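Local coordinates for protein DNA-dependent metalloprotease WSS1 homolog 2 (Schizosaccharomyces pombe, PDB 5JIG) that probably acts as a DNA-dependent zinc metalloendopeptidase of the WLM type that cleaves DNA-bound proteins and so helps to repair toxic DNA-protein cross-links, at residues 95-98 with 99-103; 105-108 with 109-113; 113-116 with 117-121. All coordinates share one frame; numbering follows the deposited sequence.

Contact 1: residues 95-98 with 99-103; sequences LIHE and LTHNV. With NI (nickel (II) ion), chain B.
H97 and H101, one helical turn apart, converge on a single nickel ion, each giving NE2 at 2.1 Å. For H97 this follows from a CG set anti to the backbone N (chi1 175°), which carries the imidazole along the helix toward the ring of H101. The two NE2 atoms come within 3.0 Å of one another as fellow ligands, and the ring planes meet obliquely at 69°. H107 brings the third protein nitrogen, and two waters, at 2.1 and 2.2 Å from the nickel, also bind. The ND1 of H101 donates to the carbonyl of H104, a second-shell bond that fixes the rotation of the imidazole.

E98 bends back beside H101, its carboxylate turned 25° from the imidazole plane, and OE1 lies at the ring's edge, 3.6 Å from H101 CD2. H97, E98 and H101 spell the HExxH motif of zinc metallopeptidases on helix 88-100, with E98 the predicted active-site residue; nickel here occupies the position of the catalytic zinc.

Backbone bonds hold this turn together, L99 N donating to L95 O at 2.8 Å. The carbonyl of I96 takes two bonds, from the amide and from the hydroxyl of T100, which arrive on opposite faces of its plane; OG1 is 2.8 Å from I96 O. Replacing T100 with an alanine would probably cost I96 O its second donor and open a gap where the side chain packs on F111 and L118 of helix 109-122. The amide of H101 is shared weakly between H97 O and E98 O.

Apolar contact comes from the helix's inner side, where L95 CD1 approaches L99 CG. Both leucines also pack on I73 of strand 72-76, and L99 reaches W42.

Contact 2: residues 105-108 with 109-113; sequences GEHD and SSFWE. With NI (nickel (II) ion), chain B.
D108, H107 and F111 carry this turn into helix 109-122. D108 is the N-cap: its CG sits between the backbone N and the carbonyl carbon (chi1 70°), which brings OD2 back over the first helical turn to accept from F111 N at 2.9 Å, an almost straight bond with an N-H...O angle of 168°. The D108 carbonyl meanwhile accepts from W112 N at 3.0 Å and opens the helix's own bonding.

H107, at the centre of an inverse gamma turn, gives NE2 to the nickel at 2.1 Å as its third histidine ligand. Its imidazole stands edge-on to the phenyl of F111 in a T-shaped pair: CD2 lies 3.8 Å above the phenyl plane, toward the rim, and the planes are 84° apart. The other end of H107 is tied by its carbonyl to W112 NE1, a weak, bent bond of 3.2 Å. F111 CB also touches E106 O, 3.1 Å away, at the base of the ring.

The loop lies between helices 88-100 and 109-122; F111 meets the rings of H97, on helix 88-100, and of H101, while W112 meets F115 farther along helix 109-122.

Contact 3: residues 113-116 with 117-121; sequences ELFR and QLTKE
Residues 113-121 of helix 109-122, the helix that follows the third metal ligand and packs against helix 88-100, are held here by successive i to i+4 bonds. L118 N donates to L114 O at 2.8 Å, and the amides of Q117, T119 and K120 reach back in the same way to E113, F115 and R116.

T119 adds a side-chain bond to this pattern. Its OG1 is placed anti to the carbonyl carbon (chi1 -71°), beside the backbone N, and donates to F115 O at 2.9 Å from above the carbonyl plane, while T119 N comes from the opposite face; two donors therefore grip this one oxygen. The same hydroxyl oxygen lies over one face of the F115 phenyl, toward its rim, 3.6 Å from CE2. That ring leans on S93 and T100 of helix 88-100.

On another side of the helix L114 and L118 mesh obliquely, L114 CG lying 3.9 Å from L118 CD1. L118 continues inward to I96 and T100 of helix 88-100 and to I36 of helix 31-40, whereas L114 touches H40, V103 and H104.

The polar side carries E113 and Q117, which run side by side in the same direction, carboxylate and amide planes only 9° apart, and E113 CG passes 3.7 Å from Q117 NE2. A water lies 2.8 Å from Q117 OE1, with E113 OE2 a long, weak second neighbour at 3.5 Å.

Such division into a leucine and phenylalanine side turned to neighbouring helices and a charged or amide side turned outward is typical of an amphipathic helix; here its apolar side packs on helix 88-100, which carries H97 of the metal site, within the WLM protease domain.

Overall arrangement
Contact 1, at helix 88-100, is the buried one, whereas contacts 2 and 3 lie at the surface, contact 2 where the loop 105-108 enters helix 109-122 and contact 3 wholly on that helix; they share E113. Metal chemistry joins contacts 1 and 2: the nickel and two of its water ligands belong to each, and F111 CE1 lies 3.4 Å from H101 CE1. Contact 3 has no metal ligand and meets contact 1 by packing, with L118 and F115 against I96, H97 and T100. Capping and aromatic packing mark the helix start in contact 2; repeated main-chain bonds and a solvent-facing polar side mark contact 3. A threonine hydroxyl bonded one turn back recurs in contacts 1 and 3.

Contact 1: residues 95-98 with 99-103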
loop_
_atom_site.group_PDB
_atom_site.type_symbol
_atom_site.label_atom_id
_atom_site.label_comp_id
_atom_site.label_asym_id
_atom_site.label_seq_id
_atom_site.Cartn_x
_atom_site.Cartn_y
_atom_site.Cartn_z
ATOM N N LEU A 95 2.357 -0.387 3.164
ATOM C CA LEU A 95 1.167 0.216 2.534
ATOM C C LEU A 95 0.239 0.806 3.578
ATOM O O LEU A 95 -0.307 1.898 3.400
ATOM C CB LEU A 95 0.461 -0.788 1.641
ATOM C CG LEU A 95 -0.821 -0.274 0.960
ATOM C CD1 LEU A 95 -0.605 1.014 0.181
ATOM C CD2 LEU A 95 -1.391 -1.368 0.069
ATOM N N ILE A 96 0.017 0.088 4.696
ATOM C CA ILE A 96 -0.818 0.637 5.766
ATOM C C ILE A 96 -0.210 1.904 6.339
ATOM O O ILE A 96 -0.941 2.855 6.622
ATOM C CB ILE A 96 -1.121 -0.458 6.820
ATOM C CG1 ILE A 96 -1.898 -1.601 6.170
ATOM C CG2 ILE A 96 -1.830 0.143 7.997
ATOM C CD1 ILE A 96 -2.170 -2.796 7.048
ATOM N N HIS A 97 1.114 1.935 6.505
ATOM C CA HIS A 97 1.797 3.138 6.919
ATOM C C HIS A 97 1.480 4.278 5.941
ATOM O O HIS A 97 1.088 5.389 6.367
ATOM C CB HIS A 97 3.308 2.846 6.993
ATOM C CG HIS A 97 4.135 4.038 7.303
ATOM N ND1 HIS A 97 4.936 4.108 8.424
ATOM C CD2 HIS A 97 4.346 5.208 6.653
ATOM C CE1 HIS A 97 5.581 5.265 8.398
ATOM N NE2 HIS A 97 5.239 5.976 7.354
ATOM N N GLU A 98 1.656 4.042 4.647
ATOM C CA GLU A 98 1.379 5.096 3.685
ATOM C C GLU A 98 -0.087 5.532 3.711
ATOM O O GLU A 98 -0.358 6.744 3.624
ATOM C CB GLU A 98 1.810 4.741 2.276
ATOM C CG GLU A 98 3.259 4.272 2.114
ATOM C CD GLU A 98 4.290 5.011 2.778
ATOM O OE1 GLU A 98 4.091 6.195 3.092
ATOM O OE2 GLU A 98 5.370 4.377 2.974
ATOM N N LEU A 99 -1.010 4.624 3.841
ATOM C CA LEU A 99 -2.416 5.011 3.938
ATOM C C LEU A 99 -2.679 5.891 5.156
ATOM O O LEU A 99 -3.507 6.801 5.102
ATOM C CB LEU A 99 -3.302 3.779 3.974
ATOM C CG LEU A 99 -3.434 3.036 2.632
ATOM C CD1 LEU A 99 -4.090 1.698 2.856
ATOM C CD2 LEU A 99 -4.244 3.840 1.611
ATOM N N THR A 100 -1.988 5.617 6.275
ATOM C CA THR A 100 -2.142 6.414 7.470
ATOM C C THR A 100 -1.799 7.868 7.209
ATOM O O THR A 100 -2.384 8.797 7.780
ATOM C CB THR A 100 -1.271 5.811 8.606
ATOM O OG1 THR A 100 -1.610 4.463 8.839
ATOM C CG2 THR A 100 -1.515 6.526 9.913
ATOM N N HIS A 101 -0.832 8.123 6.320
ATOM C CA HIS A 101 -0.453 9.448 5.893
ATOM C C HIS A 101 -1.544 10.158 5.064
ATOM O O HIS A 101 -1.415 11.356 4.794
ATOM C CB HIS A 101 0.836 9.458 5.092
ATOM C CG HIS A 101 2.092 9.254 5.907
ATOM N ND1 HIS A 101 2.452 10.074 6.946
ATOM C CD2 HIS A 101 3.132 8.416 5.707
ATOM C CE1 HIS A 101 3.651 9.693 7.366
ATOM N NE2 HIS A 101 4.112 8.707 6.634
ATOM N N ASN A 102 -2.630 9.489 4.706
ATOM C CA ASN A 102 -3.791 10.208 4.175
ATOM C C ASN A 102 -4.340 11.175 5.201
ATOM O O ASN A 102 -4.971 12.172 4.815
ATOM C CB ASN A 102 -4.875 9.274 3.731
ATOM C CG ASN A 102 -4.547 8.502 2.462
ATOM O OD1 ASN A 102 -3.569 8.781 1.779
ATOM N ND2 ASN A 102 -5.377 7.533 2.115
ATOM N N VAL A 103 -4.154 10.880 6.506
ATOM C CA VAL A 103 -4.711 11.646 7.608
ATOM C C VAL A 103 -3.631 12.365 8.352
ATOM O O VAL A 103 -3.802 13.539 8.709
ATOM C CB VAL A 103 -5.515 10.689 8.560
ATOM C CG1 VAL A 103 -6.140 11.419 9.755
ATOM C CG2 VAL A 103 -6.576 9.937 7.780
HETATM NI NI NI B . 5.976 7.802 6.716
HETATM O O HOH W 1 6.922 9.495 5.824
HETATM O O HOH W 2 7.926 6.879 6.450
#

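Contact 2: residues 105-108 with 109-113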
loop_
_atom_site.group_PDB
_atom_site.type_symbol
_atom_site.label_atom_id
_atom_site.label_comp_id
_atom_site.label_asym_id
_atom_site.label_seq_id
_atom_site.Cartn_x
_atom_site.Cartn_y
_atom_site.Cartn_z
ATOM N N GLY A 105 0.349 13.659 8.762
ATOM C CA GLY A 105 1.568 13.909 8.038
ATOM C C GLY A 105 2.843 13.459 8.703
ATOM O O GLY A 105 3.755 12.902 8.019
ATOM N N GLU A 106 2.872 13.626 10.013
ATOM C CA GLU A 106 4.006 13.300 10.838
ATOM C C GLU A 106 3.760 11.928 11.536
ATOM O O GLU A 106 2.644 11.556 11.794
ATOM C CB GLU A 106 4.199 14.348 11.960
ATOM C CG GLU A 106 4.618 15.694 11.392
ATOM C CD GLU A 106 5.844 15.618 10.478
ATOM O OE1 GLU A 106 6.857 15.088 10.916
ATOM O OE2 GLU A 106 5.796 16.033 9.295
ATOM N N HIS A 107 4.894 11.265 11.866
ATOM C CA HIS A 107 4.851 10.004 12.578
ATOM C C HIS A 107 4.702 10.211 14.083
ATOM O O HIS A 107 5.513 9.742 14.875
ATOM C CB HIS A 107 6.041 9.128 12.267
ATOM C CG HIS A 107 6.327 8.898 10.811
ATOM N ND1 HIS A 107 7.513 9.294 10.268
ATOM C CD2 HIS A 107 5.639 8.393 9.791
ATOM C CE1 HIS A 107 7.552 8.987 8.997
ATOM N NE2 HIS A 107 6.414 8.472 8.672
ATOM N N ASP A 108 3.642 10.925 14.437
ATOM C CA ASP A 108 3.302 11.255 15.817
ATOM C C ASP A 108 2.368 10.257 16.533
ATOM O O ASP A 108 2.113 9.232 15.974
ATOM C CB ASP A 108 2.780 12.750 15.848
ATOM C CG ASP A 108 1.479 12.872 15.194
ATOM O OD1 ASP A 108 1.128 14.064 14.914
ATOM O OD2 ASP A 108 0.732 11.919 14.898
ATOM N N SER A 109 1.956 10.542 17.795
ATOM C CA SER A 109 1.120 9.593 18.465
ATOM C C SER A 109 -0.190 9.311 17.739
ATOM O O SER A 109 -0.672 8.205 17.797
ATOM C CB SER A 109 0.829 10.106 19.872
ATOM O OG SER A 109 1.995 10.170 20.680
ATOM N N SER A 110 -0.769 10.302 17.093
ATOM C CA SER A 110 -1.987 10.105 16.378
ATOM C C SER A 110 -1.802 9.188 15.138
ATOM O O SER A 110 -2.620 8.331 14.914
ATOM C CB SER A 110 -2.576 11.457 15.964
ATOM O OG SER A 110 -2.932 12.182 17.096
ATOM N N PHE A 111 -0.694 9.437 14.462
ATOM C CA PHE A 111 -0.299 8.544 13.344
ATOM C C PHE A 111 -0.227 7.136 13.797
ATOM O O PHE A 111 -0.838 6.248 13.223
ATOM C CB PHE A 111 1.027 9.047 12.751
ATOM C CG PHE A 111 1.557 8.152 11.613
ATOM C CD1 PHE A 111 1.362 8.478 10.284
ATOM C CD2 PHE A 111 2.247 6.955 11.891
ATOM C CE1 PHE A 111 1.756 7.598 9.271
ATOM C CE2 PHE A 111 2.640 6.086 10.889
ATOM C CZ PHE A 111 2.383 6.418 9.588
ATOM N N TRP A 112 0.564 6.866 14.883
ATOM C CA TRP A 112 0.772 5.481 15.252
ATOM C C TRP A 112 -0.479 4.843 15.852
ATOM O O TRP A 112 -0.693 3.636 15.682
ATOM C CB TRP A 112 2.001 5.338 16.141
ATOM C CG TRP A 112 3.274 5.600 15.415
ATOM C CD1 TRP A 112 4.142 6.639 15.613
ATOM C CD2 TRP A 112 3.814 4.831 14.339
ATOM N NE1 TRP A 112 5.171 6.578 14.731
ATOM C CE2 TRP A 112 5.013 5.469 13.947
ATOM C CE3 TRP A 112 3.440 3.648 13.678
ATOM C CZ2 TRP A 112 5.810 4.958 12.926
ATOM C CZ3 TRP A 112 4.243 3.165 12.666
ATOM C CH2 TRP A 112 5.387 3.813 12.299
ATOM N N GLU A 113 -1.343 5.622 16.521
ATOM C CA GLU A 113 -2.586 5.090 16.991
ATOM C C GLU A 113 -3.450 4.567 15.802
ATOM O O GLU A 113 -3.955 3.440 15.826
ATOM C CB GLU A 113 -3.329 6.164 17.798
ATOM C CG GLU A 113 -4.684 5.749 18.279
ATOM C CD GLU A 113 -5.440 6.882 18.981
ATOM O OE1 GLU A 113 -5.848 6.699 20.080
ATOM O OE2 GLU A 113 -5.513 8.023 18.449
HETATM NI NI NI B . 5.976 7.802 6.716
HETATM O O HOH W 1 6.922 9.495 5.824
HETATM O O HOH W 2 7.926 6.879 6.450
#

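Contact 3: residues 113-116 with 117-121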
loop_
_atom_site.group_PDB
_atom_site.type_symbol
_atom_site.label_atom_id
_atom_site.label_comp_id
_atom_site.label_asym_id
_atom_site.label_seq_id
_atom_site.Cartn_x
_atom_site.Cartn_y
_atom_site.Cartn_z
ATOM N N GLU A 113 -1.343 5.622 16.521
ATOM C CA GLU A 113 -2.586 5.090 16.991
ATOM C C GLU A 113 -3.450 4.567 15.802
ATOM O O GLU A 113 -3.955 3.440 15.826
ATOM C CB GLU A 113 -3.329 6.164 17.798
ATOM C CG GLU A 113 -4.684 5.749 18.279
ATOM C CD GLU A 113 -5.440 6.882 18.981
ATOM O OE1 GLU A 113 -5.848 6.699 20.080
ATOM O OE2 GLU A 113 -5.513 8.023 18.449
ATOM N N LEU A 114 -3.605 5.411 14.796
ATOM C CA LEU A 114 -4.368 5.005 13.639
ATOM C C LEU A 114 -3.683 3.842 12.906
ATOM O O LEU A 114 -4.344 2.902 12.531
ATOM C CB LEU A 114 -4.568 6.177 12.691
ATOM C CG LEU A 114 -5.482 5.829 11.487
ATOM C CD1 LEU A 114 -6.824 5.315 11.833
ATOM C CD2 LEU A 114 -5.558 7.033 10.541
ATOM N N PHE A 115 -2.358 3.882 12.764
ATOM C CA PHE A 115 -1.645 2.779 12.151
ATOM C C PHE A 115 -1.942 1.465 12.850
ATOM O O PHE A 115 -2.174 0.448 12.223
ATOM C CB PHE A 115 -0.146 3.073 12.152
ATOM C CG PHE A 115 0.669 1.921 11.634
ATOM C CD1 PHE A 115 0.869 1.723 10.289
ATOM C CD2 PHE A 115 1.273 1.011 12.499
ATOM C CE1 PHE A 115 1.612 0.666 9.814
ATOM C CE2 PHE A 115 2.018 -0.042 12.026
ATOM C CZ PHE A 115 2.199 -0.206 10.677
ATOM N N ARG A 116 -1.906 1.457 14.203
ATOM C CA ARG A 116 -2.189 0.217 14.910
ATOM C C ARG A 116 -3.640 -0.264 14.684
ATOM O O ARG A 116 -3.911 -1.450 14.541
ATOM C CB ARG A 116 -1.930 0.391 16.414
ATOM C CG ARG A 116 -0.456 0.448 16.813
ATOM C CD ARG A 116 -0.294 0.349 18.311
ATOM N NE ARG A 116 -0.948 1.441 19.019
ATOM C CZ ARG A 116 -0.428 2.622 19.251
ATOM N NH1 ARG A 116 -1.206 3.577 19.762
ATOM N NH2 ARG A 116 0.803 2.898 18.976
ATOM N N GLN A 117 -4.561 0.701 14.665
ATOM C CA GLN A 117 -5.978 0.328 14.458
ATOM C C GLN A 117 -6.202 -0.244 13.063
ATOM O O GLN A 117 -6.939 -1.217 12.889
ATOM C CB GLN A 117 -6.818 1.582 14.667
ATOM C CG GLN A 117 -6.859 1.974 16.132
ATOM C CD GLN A 117 -7.362 3.384 16.338
ATOM O OE1 GLN A 117 -7.220 4.268 15.556
ATOM N NE2 GLN A 117 -7.693 3.652 17.531
ATOM N N LEU A 118 -5.584 0.393 12.083
ATOM C CA LEU A 118 -5.692 -0.109 10.694
ATOM C C LEU A 118 -5.033 -1.463 10.526
ATOM O O LEU A 118 -5.534 -2.345 9.849
ATOM C CB LEU A 118 -5.079 0.898 9.720
ATOM C CG LEU A 118 -5.704 2.285 9.664
ATOM C CD1 LEU A 118 -4.815 3.171 8.772
ATOM C CD2 LEU A 118 -7.083 2.303 9.121
ATOM N N THR A 119 -3.888 -1.647 11.193
ATOM C CA THR A 119 -3.167 -2.920 11.154
ATOM C C THR A 119 -4.067 -4.049 11.716
ATOM O O THR A 119 -4.146 -5.109 11.153
ATOM C CB THR A 119 -1.872 -2.776 11.937
ATOM O OG1 THR A 119 -0.977 -1.948 11.188
ATOM C CG2 THR A 119 -1.194 -4.123 12.150
ATOM N N LYS A 120 -4.673 -3.745 12.869
ATOM C CA LYS A 120 -5.551 -4.765 13.470
ATOM C C LYS A 120 -6.726 -5.095 12.543
ATOM O O LYS A 120 -7.039 -6.272 12.298
ATOM C CB LYS A 120 -6.048 -4.230 14.812
ATOM C CG LYS A 120 -7.070 -5.031 15.550
ATOM C CD LYS A 120 -7.395 -4.516 16.952
ATOM C CE LYS A 120 -8.466 -5.280 17.671
ATOM N NZ LYS A 120 -8.668 -4.647 18.981
ATOM N N GLU A 121 -7.355 -4.068 11.974
ATOM C CA GLU A 121 -8.445 -4.320 11.057
ATOM C C GLU A 121 -8.022 -5.181 9.872
ATOM O O GLU A 121 -8.697 -6.097 9.483
ATOM C CB GLU A 121 -8.972 -2.979 10.592
ATOM C CG GLU A 121 -10.242 -3.091 9.746
ATOM C CD GLU A 121 -11.499 -3.077 10.577
ATOM O OE1 GLU A 121 -11.788 -2.031 11.170
ATOM O OE2 GLU A 121 -12.223 -4.130 10.654
HETATM O O HOH W 3 -7.741 6.946 15.974
#